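Local coordinates for Lin1889 protein (PDB 3B57) that is of unknown function but binds magnesium and carries an HD domain, and so is probably a metal-dependent phosphohydrolase, at residues S37-G45 / N173-A181; L125-I133 / I180-F191. All blocks are in the same frame, centred on the assembly; numbering follows the deposited sequence.

Both contacts join the C-terminal helices 175-179 and 182-198 to earlier helices, 27-44 and 129-140, of this all-helical chain, and their centres lie about 15 Å apart. Along the sequence the segments alternate: 37-45 comes first, then 125-133, then 173-181 and 180-191, the last two sharing Ile180 and Ala181. Contact 1 sets the end of helix 27-44 against the short helix 175-179, whereas contact 2 sets the start of helix 129-140 against helix 182-198. Packing between Ile40 and Leu125 joins the two directly. Each contact also reaches the second subunit, and segment 125-133 begins just after the magnesium ligand Asp123, so the metal-binding core, the C-terminal helices and the dimer are linked physically.

Contact 1: residues S37-G45 / N173-A181; sequences SKEIQSKEG and NTETAKTIA
A bend at chi2 of Glu44 (-75°) and a Thr176 chi1 of -60°, which sets OG1 anti to the carbonyl carbon and beside the backbone N, bring a carboxylate and a hydroxyl together. Thr176 OG1 donates to Glu44 OE2 at 2.6 Å, meeting it on the anti side and slightly out of the carboxylate plane. The same oxygen takes a weak second bond from Thr176 N, 3.3 Å from OE2, so one residue grips it through both hydroxyl and amide. This amide lies in the first turn of helix 175-179, where the N-cap residue Thr174 makes no capping bond: its OG1 turns back to Asn173 O. The carboxylate thus sits by the N-terminal turn, where the helix dipole would probably favour its negative charge. The Thr174 methyl, CG2, lies against the carboxylate and the Glu44 CG.

The short segments pack at an axis separation of 9.2 Å and an angle of 129° between directions, joining the last turns of helix 27-44 to the C-terminal region. Helix 27-44 belongs to the all-helical HD domain and carries the magnesium ligand His29 near its beginning; the side chain of Ile40 is about 13 Å from the magnesium ion and about 9 Å from the side chain of its ligand Asp123, so the contact lies near the site without forming part of it.

Apolar contacts centre on Ile40. Its CG1 rests on Ile180 CD1 at 3.7 Å, its CG2 faces Thr174 CG2 and its CD1 meets Ala177 CB; Ile40 also packs on Ile118 of helix 114-125. The end of Glu39 lies near the Ile180 branches. Val201 of the second subunit packs on Glu39 and its Glu203 on Ile180, bringing the Glu39 and Glu203 carboxylates, like charges, close together.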
loop_
_atom_site.group_PDB
_atom_site.type_symbol
_atom_site.label_atom_id
_atom_site.label_comp_id
_atom_site.label_asym_id
_atom_site.label_seq_id
_atom_site.Cartn_x
_atom_site.Cartn_y
_atom_site.Cartn_z
ATOM N N SER A 37 -20.760 1.061 -10.100
ATOM C CA SER A 37 -22.173 1.313 -9.892
ATOM C C SER A 37 -22.957 0.784 -11.102
ATOM O O SER A 37 -24.074 0.291 -10.954
ATOM C CB SER A 37 -22.423 2.800 -9.691
ATOM O OG SER A 37 -22.029 3.501 -10.833
ATOM N N LYS A 38 -22.379 0.868 -12.297
ATOM C CA LYS A 38 -23.070 0.351 -13.467
ATOM C C LYS A 38 -23.337 -1.145 -13.267
ATOM O O LYS A 38 -24.474 -1.606 -13.416
ATOM C CB LYS A 38 -22.236 0.578 -14.724
ATOM C CG LYS A 38 -22.887 1.527 -15.733
ATOM C CD LYS A 38 -21.850 2.134 -16.676
ATOM C CE LYS A 38 -21.081 1.057 -17.425
ATOM N NZ LYS A 38 -19.738 1.546 -17.840
ATOM N N GLU A 39 -22.287 -1.887 -12.909
ATOM C CA GLU A 39 -22.352 -3.339 -12.672
ATOM C C GLU A 39 -23.419 -3.702 -11.645
ATOM O O GLU A 39 -24.230 -4.592 -11.863
ATOM C CB GLU A 39 -20.992 -3.843 -12.172
ATOM C CG GLU A 39 -20.829 -5.355 -12.200
ATOM C CD GLU A 39 -19.628 -5.852 -11.379
ATOM O OE1 GLU A 39 -19.789 -6.081 -10.158
ATOM O OE2 GLU A 39 -18.521 -6.006 -11.949
ATOM N N ILE A 40 -23.396 -3.006 -10.522
ATOM C CA ILE A 40 -24.343 -3.235 -9.463
ATOM C C ILE A 40 -25.807 -3.059 -9.871
ATOM O O ILE A 40 -26.671 -3.867 -9.498
ATOM C CB ILE A 40 -24.060 -2.289 -8.318
ATOM C CG1 ILE A 40 -22.659 -2.556 -7.807
ATOM C CG2 ILE A 40 -25.141 -2.419 -7.240
ATOM C CD1 ILE A 40 -22.255 -1.669 -6.682
ATOM N N GLN A 41 -26.099 -2.003 -10.631
ATOM C CA GLN A 41 -27.481 -1.729 -11.023
ATOM C C GLN A 41 -28.055 -2.823 -11.904
ATOM O O GLN A 41 -29.236 -3.167 -11.790
ATOM C CB GLN A 41 -27.581 -0.358 -11.717
ATOM C CG GLN A 41 -27.747 -0.362 -13.240
ATOM C CD GLN A 41 -29.180 -0.651 -13.695
ATOM O OE1 GLN A 41 -30.153 -0.235 -13.049
ATOM N NE2 GLN A 41 -29.311 -1.342 -14.825
ATOM N N SER A 42 -27.207 -3.377 -12.766
ATOM C CA SER A 42 -27.623 -4.440 -13.672
ATOM C C SER A 42 -28.181 -5.638 -12.907
ATOM O O SER A 42 -28.668 -6.594 -13.506
ATOM C CB SER A 42 -26.443 -4.912 -14.517
ATOM O OG SER A 42 -25.846 -6.033 -13.889
ATOM N N LYS A 43 -28.096 -5.593 -11.586
ATOM C CA LYS A 43 -28.612 -6.689 -10.791
ATOM C C LYS A 43 -29.451 -6.190 -9.639
ATOM O O LYS A 43 -30.172 -6.964 -9.008
ATOM C CB LYS A 43 -27.482 -7.566 -10.258
ATOM C CG LYS A 43 -26.840 -8.434 -11.310
ATOM C CD LYS A 43 -26.015 -9.524 -10.672
ATOM C CE LYS A 43 -25.364 -10.370 -11.744
ATOM N NZ LYS A 43 -24.652 -9.463 -12.688
ATOM N N GLU A 44 -29.366 -4.900 -9.351
ATOM C CA GLU A 44 -30.162 -4.344 -8.263
ATOM C C GLU A 44 -31.196 -3.348 -8.780
ATOM O O GLU A 44 -32.021 -2.845 -8.021
ATOM C CB GLU A 44 -29.256 -3.663 -7.248
ATOM C CG GLU A 44 -28.267 -4.583 -6.591
ATOM C CD GLU A 44 -28.905 -5.478 -5.548
ATOM O OE1 GLU A 44 -29.596 -4.946 -4.654
ATOM O OE2 GLU A 44 -28.706 -6.712 -5.608
ATOM N N GLY A 45 -31.142 -3.059 -10.075
ATOM C CA GLY A 45 -32.096 -2.130 -10.653
ATOM C C GLY A 45 -31.872 -0.663 -10.325
ATOM O O GLY A 45 -30.864 -0.309 -9.713
ATOM N N ASN A 173 -25.076 -1.945 1.521
ATOM C CA ASN A 173 -26.523 -2.141 1.531
ATOM C C ASN A 173 -27.082 -2.682 0.223
ATOM O O ASN A 173 -28.056 -2.174 -0.304
ATOM C CB ASN A 173 -27.249 -0.849 1.965
ATOM C CG ASN A 173 -26.828 0.355 1.178
ATOM O OD1 ASN A 173 -26.645 1.429 1.733
ATOM N ND2 ASN A 173 -26.696 0.194 -0.127
ATOM N N THR A 174 -26.469 -3.748 -0.267
ATOM C CA THR A 174 -26.873 -4.378 -1.510
ATOM C C THR A 174 -26.226 -5.751 -1.570
ATOM O O THR A 174 -25.019 -5.894 -1.336
ATOM C CB THR A 174 -26.376 -3.581 -2.725
ATOM O OG1 THR A 174 -27.255 -2.483 -2.966
ATOM C CG2 THR A 174 -26.292 -4.458 -3.955
ATOM N N GLU A 175 -27.020 -6.758 -1.896
ATOM C CA GLU A 175 -26.489 -8.102 -1.994
ATOM C C GLU A 175 -25.517 -8.224 -3.150
ATOM O O GLU A 175 -24.527 -8.944 -3.055
ATOM C CB GLU A 175 -27.618 -9.109 -2.164
ATOM C CG GLU A 175 -27.760 -10.015 -0.968
ATOM C CD GLU A 175 -27.940 -9.238 0.323
ATOM O OE1 GLU A 175 -27.780 -9.852 1.404
ATOM O OE2 GLU A 175 -28.249 -8.019 0.256
ATOM N N THR A 176 -25.792 -7.538 -4.249
ATOM C CA THR A 176 -24.884 -7.635 -5.376
ATOM C C THR A 176 -23.558 -7.057 -4.925
ATOM O O THR A 176 -22.509 -7.681 -5.087
ATOM C CB THR A 176 -25.412 -6.869 -6.597
ATOM O OG1 THR A 176 -26.676 -7.418 -6.986
ATOM C CG2 THR A 176 -24.446 -6.987 -7.766
ATOM N N ALA A 177 -23.611 -5.869 -4.337
ATOM C CA ALA A 177 -22.405 -5.234 -3.841
ATOM C C ALA A 177 -21.660 -6.179 -2.899
ATOM O O ALA A 177 -20.445 -6.329 -3.021
ATOM C CB ALA A 177 -22.747 -3.932 -3.126
ATOM N N LYS A 178 -22.381 -6.829 -1.980
ATOM C CA LYS A 178 -21.755 -7.767 -1.027
ATOM C C LYS A 178 -21.023 -8.928 -1.670
ATOM O O LYS A 178 -20.021 -9.389 -1.134
ATOM C CB LYS A 178 -22.771 -8.364 -0.061
ATOM C CG LYS A 178 -23.340 -7.412 0.930
ATOM C CD LYS A 178 -24.523 -8.050 1.644
ATOM C CE LYS A 178 -25.324 -7.026 2.449
ATOM N NZ LYS A 178 -24.493 -6.304 3.455
ATOM N N THR A 179 -21.513 -9.420 -2.801
ATOM C CA THR A 179 -20.826 -10.538 -3.417
ATOM C C THR A 179 -19.646 -10.032 -4.229
ATOM O O THR A 179 -18.661 -10.740 -4.378
ATOM C CB THR A 179 -21.783 -11.443 -4.282
ATOM O OG1 THR A 179 -21.935 -10.887 -5.587
ATOM C CG2 THR A 179 -23.156 -11.565 -3.624
ATOM N N ILE A 180 -19.706 -8.811 -4.750
ATOM C CA ILE A 180 -18.539 -8.349 -5.495
ATOM C C ILE A 180 -17.522 -7.815 -4.513
ATOM O O ILE A 180 -16.477 -7.288 -4.887
ATOM C CB ILE A 180 -18.863 -7.290 -6.578
ATOM C CG1 ILE A 180 -19.585 -6.087 -6.001
ATOM C CG2 ILE A 180 -19.718 -7.929 -7.634
ATOM C CD1 ILE A 180 -20.318 -5.276 -7.080
ATOM N N ALA A 181 -17.831 -7.990 -3.238
ATOM C CA ALA A 181 -16.943 -7.550 -2.185
ATOM C C ALA A 181 -16.249 -8.773 -1.601
ATOM O O ALA A 181 -15.237 -8.652 -0.916
ATOM C CB ALA A 181 -17.735 -6.836 -1.106
#

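Contact 2: residues L125-I133 / I180-F191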
loop_
_atom_site.group_PDB
_atom_site.type_symbol
_atom_site.label_atom_id
_atom_site.label_comp_id
_atom_site.label_asym_id
_atom_site.label_seq_id
_atom_site.Cartn_x
_atom_site.Cartn_y
_atom_site.Cartn_z
ATOM N N LEU A 125 -17.120 0.105 -2.062
ATOM C CA LEU A 125 -16.436 -1.030 -2.685
ATOM C C LEU A 125 -15.013 -0.707 -3.157
ATOM O O LEU A 125 -14.124 -1.561 -3.076
ATOM C CB LEU A 125 -17.237 -1.555 -3.879
ATOM C CG LEU A 125 -18.407 -2.500 -3.595
ATOM C CD1 LEU A 125 -19.170 -2.799 -4.886
ATOM C CD2 LEU A 125 -17.883 -3.787 -2.977
ATOM N N ASP A 126 -14.784 0.514 -3.641
ATOM C CA ASP A 126 -13.458 0.880 -4.129
ATOM C C ASP A 126 -12.476 1.268 -3.012
ATOM O O ASP A 126 -11.328 1.648 -3.285
ATOM C CB ASP A 126 -13.559 2.027 -5.129
ATOM C CG ASP A 126 -12.413 2.023 -6.123
ATOM O OD1 ASP A 126 -11.788 3.096 -6.294
ATOM O OD2 ASP A 126 -12.152 0.953 -6.743
ATOM N N ALA A 127 -12.929 1.151 -1.765
ATOM C CA ALA A 127 -12.127 1.500 -0.609
ATOM C C ALA A 127 -11.492 0.273 0.006
ATOM O O ALA A 127 -10.535 0.387 0.771
ATOM C CB ALA A 127 -12.999 2.214 0.421
ATOM N N ILE A 128 -12.029 -0.895 -0.331
ATOM C CA ILE A 128 -11.530 -2.162 0.202
ATOM C C ILE A 128 -10.938 -2.999 -0.919
ATOM O O ILE A 128 -10.895 -2.555 -2.061
ATOM C CB ILE A 128 -12.657 -2.986 0.862
ATOM C CG1 ILE A 128 -13.649 -3.458 -0.212
ATOM C CG2 ILE A 128 -13.353 -2.144 1.915
ATOM C CD1 ILE A 128 -14.877 -4.154 0.312
ATOM N N GLY A 129 -10.507 -4.216 -0.591
ATOM C CA GLY A 129 -9.902 -5.090 -1.582
ATOM C C GLY A 129 -8.506 -4.622 -1.956
ATOM O O GLY A 129 -7.941 -3.753 -1.295
ATOM N N ALA A 130 -7.941 -5.177 -3.021
ATOM C CA ALA A 130 -6.597 -4.783 -3.427
ATOM C C ALA A 130 -6.467 -3.267 -3.587
ATOM O O ALA A 130 -5.488 -2.678 -3.122
ATOM C CB ALA A 130 -6.219 -5.482 -4.716
ATOM N N ILE A 131 -7.456 -2.643 -4.237
ATOM C CA ILE A 131 -7.474 -1.185 -4.464
ATOM C C ILE A 131 -7.457 -0.458 -3.126
ATOM O O ILE A 131 -6.774 0.560 -2.953
ATOM C CB ILE A 131 -8.753 -0.733 -5.201
ATOM C CG1 ILE A 131 -9.086 -1.720 -6.311
ATOM C CG2 ILE A 131 -8.547 0.658 -5.814
ATOM C CD1 ILE A 131 -10.535 -1.603 -6.804
ATOM N N GLY A 132 -8.239 -0.983 -2.189
ATOM C CA GLY A 132 -8.296 -0.397 -0.868
ATOM C C GLY A 132 -6.896 -0.359 -0.279
ATOM O O GLY A 132 -6.396 0.714 0.080
ATOM N N ILE A 133 -6.263 -1.530 -0.189
ATOM C CA ILE A 133 -4.910 -1.633 0.351
ATOM C C ILE A 133 -4.025 -0.578 -0.298
ATOM O O ILE A 133 -3.473 0.285 0.388
ATOM C CB ILE A 133 -4.305 -3.039 0.099
ATOM C CG1 ILE A 133 -5.074 -4.088 0.903
ATOM C CG2 ILE A 133 -2.839 -3.063 0.494
ATOM C CD1 ILE A 133 -4.659 -5.518 0.612
ATOM N N ILE A 180 -19.706 -8.811 -4.750
ATOM C CA ILE A 180 -18.539 -8.349 -5.495
ATOM C C ILE A 180 -17.522 -7.815 -4.513
ATOM O O ILE A 180 -16.477 -7.288 -4.887
ATOM C CB ILE A 180 -18.863 -7.290 -6.578
ATOM C CG1 ILE A 180 -19.585 -6.087 -6.001
ATOM C CG2 ILE A 180 -19.718 -7.929 -7.634
ATOM C CD1 ILE A 180 -20.318 -5.276 -7.080
ATOM N N ALA A 181 -17.831 -7.990 -3.238
ATOM C CA ALA A 181 -16.943 -7.550 -2.185
ATOM C C ALA A 181 -16.249 -8.773 -1.601
ATOM O O ALA A 181 -15.237 -8.652 -0.916
ATOM C CB ALA A 181 -17.735 -6.836 -1.106
ATOM N N LYS A 182 -16.796 -9.955 -1.875
ATOM C CA LYS A 182 -16.232 -11.186 -1.346
ATOM C C LYS A 182 -14.762 -11.352 -1.709
ATOM O O LYS A 182 -13.908 -11.400 -0.823
ATOM C CB LYS A 182 -17.030 -12.403 -1.826
ATOM C CG LYS A 182 -16.622 -13.718 -1.139
ATOM C CD LYS A 182 -17.540 -14.888 -1.503
ATOM C CE LYS A 182 -19.002 -14.571 -1.184
ATOM N NZ LYS A 182 -19.921 -15.678 -1.595
ATOM N N GLU A 183 -14.451 -11.443 -2.996
ATOM C CA GLU A 183 -13.051 -11.593 -3.391
ATOM C C GLU A 183 -12.171 -10.517 -2.759
ATOM O O GLU A 183 -11.023 -10.779 -2.388
ATOM C CB GLU A 183 -12.902 -11.515 -4.902
ATOM C CG GLU A 183 -13.490 -12.682 -5.624
ATOM C CD GLU A 183 -12.578 -13.152 -6.727
ATOM O OE1 GLU A 183 -12.173 -12.301 -7.552
ATOM O OE2 GLU A 183 -12.262 -14.363 -6.768
ATOM N N LYS A 184 -12.714 -9.309 -2.638
ATOM C CA LYS A 184 -11.977 -8.206 -2.051
ATOM C C LYS A 184 -11.722 -8.442 -0.567
ATOM O O LYS A 184 -10.576 -8.414 -0.123
ATOM C CB LYS A 184 -12.733 -6.892 -2.247
ATOM C CG LYS A 184 -12.798 -6.421 -3.694
ATOM C CD LYS A 184 -13.238 -4.964 -3.784
ATOM C CE LYS A 184 -13.019 -4.397 -5.175
ATOM N NZ LYS A 184 -12.782 -2.917 -5.144
ATOM N N GLN A 185 -12.787 -8.683 0.194
ATOM C CA GLN A 185 -12.663 -8.924 1.630
ATOM C C GLN A 185 -11.740 -10.100 1.902
ATOM O O GLN A 185 -11.293 -10.292 3.028
ATOM C CB GLN A 185 -14.029 -9.224 2.243
ATOM C CG GLN A 185 -13.987 -9.503 3.741
ATOM C CD GLN A 185 -14.003 -8.233 4.571
ATOM O OE1 GLN A 185 -14.152 -8.277 5.794
ATOM N NE2 GLN A 185 -13.853 -7.086 3.907
ATOM N N LYS A 186 -11.465 -10.902 0.879
ATOM C CA LYS A 186 -10.591 -12.043 1.083
ATOM C C LYS A 186 -9.137 -11.632 1.005
ATOM O O LYS A 186 -8.415 -11.712 1.995
ATOM C CB LYS A 186 -10.863 -13.139 0.058
ATOM C CG LYS A 186 -9.835 -14.263 0.068
ATOM C CD LYS A 186 -10.120 -15.273 -1.043
ATOM C CE LYS A 186 -9.053 -16.368 -1.094
ATOM N NZ LYS A 186 -8.736 -16.887 0.279
ATOM N N ILE A 187 -8.710 -11.186 -0.172
ATOM C CA ILE A 187 -7.327 -10.771 -0.370
ATOM C C ILE A 187 -6.909 -9.783 0.718
ATOM O O ILE A 187 -5.767 -9.764 1.163
ATOM C CB ILE A 187 -7.155 -10.133 -1.755
ATOM C CG1 ILE A 187 -5.733 -10.409 -2.273
ATOM C CG2 ILE A 187 -7.525 -8.654 -1.704
ATOM C CD1 ILE A 187 -4.617 -9.788 -1.478
HETATM N N MSE A 188 -7.858 -8.974 1.158
HETATM C CA MSE A 188 -7.585 -7.998 2.186
HETATM C C MSE A 188 -7.286 -8.745 3.478
HETATM O O MSE A 188 -6.346 -8.415 4.200
HETATM C CB MSE A 188 -8.799 -7.096 2.349
HETATM C CG MSE A 188 -8.548 -5.884 3.190
HETATM SE SE MSE A 188 -9.915 -4.558 2.960
HETATM C CE MSE A 188 -8.857 -3.300 1.968
ATOM N N GLN A 189 -8.084 -9.770 3.756
ATOM C CA GLN A 189 -7.901 -10.572 4.955
ATOM C C GLN A 189 -6.550 -11.296 4.862
ATOM O O GLN A 189 -5.769 -11.295 5.815
ATOM C CB GLN A 189 -9.057 -11.563 5.084
ATOM C CG GLN A 189 -9.555 -11.733 6.509
ATOM C CD GLN A 189 -11.071 -11.590 6.622
ATOM O OE1 GLN A 189 -11.820 -12.146 5.804
ATOM N NE2 GLN A 189 -11.532 -10.855 7.646
ATOM N N ASP A 190 -6.273 -11.894 3.708
ATOM C CA ASP A 190 -5.008 -12.580 3.504
ATOM C C ASP A 190 -3.857 -11.605 3.642
ATOM O O ASP A 190 -2.864 -11.895 4.308
ATOM C CB ASP A 190 -4.967 -13.231 2.129
ATOM C CG ASP A 190 -5.805 -14.480 2.063
ATOM O OD1 ASP A 190 -6.428 -14.825 3.100
ATOM O OD2 ASP A 190 -5.846 -15.112 0.982
ATOM N N PHE A 191 -3.990 -10.445 3.013
ATOM C CA PHE A 191 -2.944 -9.443 3.097
ATOM C C PHE A 191 -2.658 -9.116 4.563
ATOM O O PHE A 191 -1.507 -9.169 4.996
ATOM C CB PHE A 191 -3.346 -8.183 2.333
ATOM C CG PHE A 191 -2.430 -7.030 2.570
ATOM C CD1 PHE A 191 -2.818 -5.979 3.400
ATOM C CD2 PHE A 191 -1.150 -7.026 2.037
ATOM C CE1 PHE A 191 -1.938 -4.939 3.705
ATOM C CE2 PHE A 191 -0.262 -5.995 2.337
ATOM C CZ PHE A 191 -0.661 -4.947 3.178
#
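Lys184 NZ donates to Leu125 O at 2.8 Å, the ammonium standing well above the carbonyl plane (46°). It also forms a salt bridge with Glu198 of the second subunit. Asp126 OD2 lies 4.2 Å from Lys184 NZ, beyond a salt bridge, whereas OD1 of the same carboxylate accepts from His29 ND1 and forms a salt bridge with Arg32. Because His29 is a magnesium ligand, Asp126 is a second-shell residue of the HD-domain metal site. The lysine chain is stretched out past CG and carries the nitrogen across the Leu125-Ile128 type I turn, crossing the Ile128 side chain at about a right angle where CD meets CG1.

Backbones come nearest where Gly129 CA and Lys184 CA are 3.8 Å apart, Gly129 presenting no side chain to the lysine CB. Met188, modelled as selenomethionine, lays its SE against Ile128 CB at 3.8 Å and its CE beside Gly129 N. Ile133 CG2 sits over one face of the Phe191 ring, 4.0 Å from its centroid and 17° off the normal, a CH-pi contact. At the other end Leu125 CD2 packs on Ala181 CB at 3.6 Å.

The segments of helices 129-140 and 182-198 make a 47° angle at 8.3 Å; helix 157-171 flanks them through Phe161 and Ile168, helix 27-44 meets Leu125 and Ile131, and Glu198 of the second subunit accepts from Ala130 N.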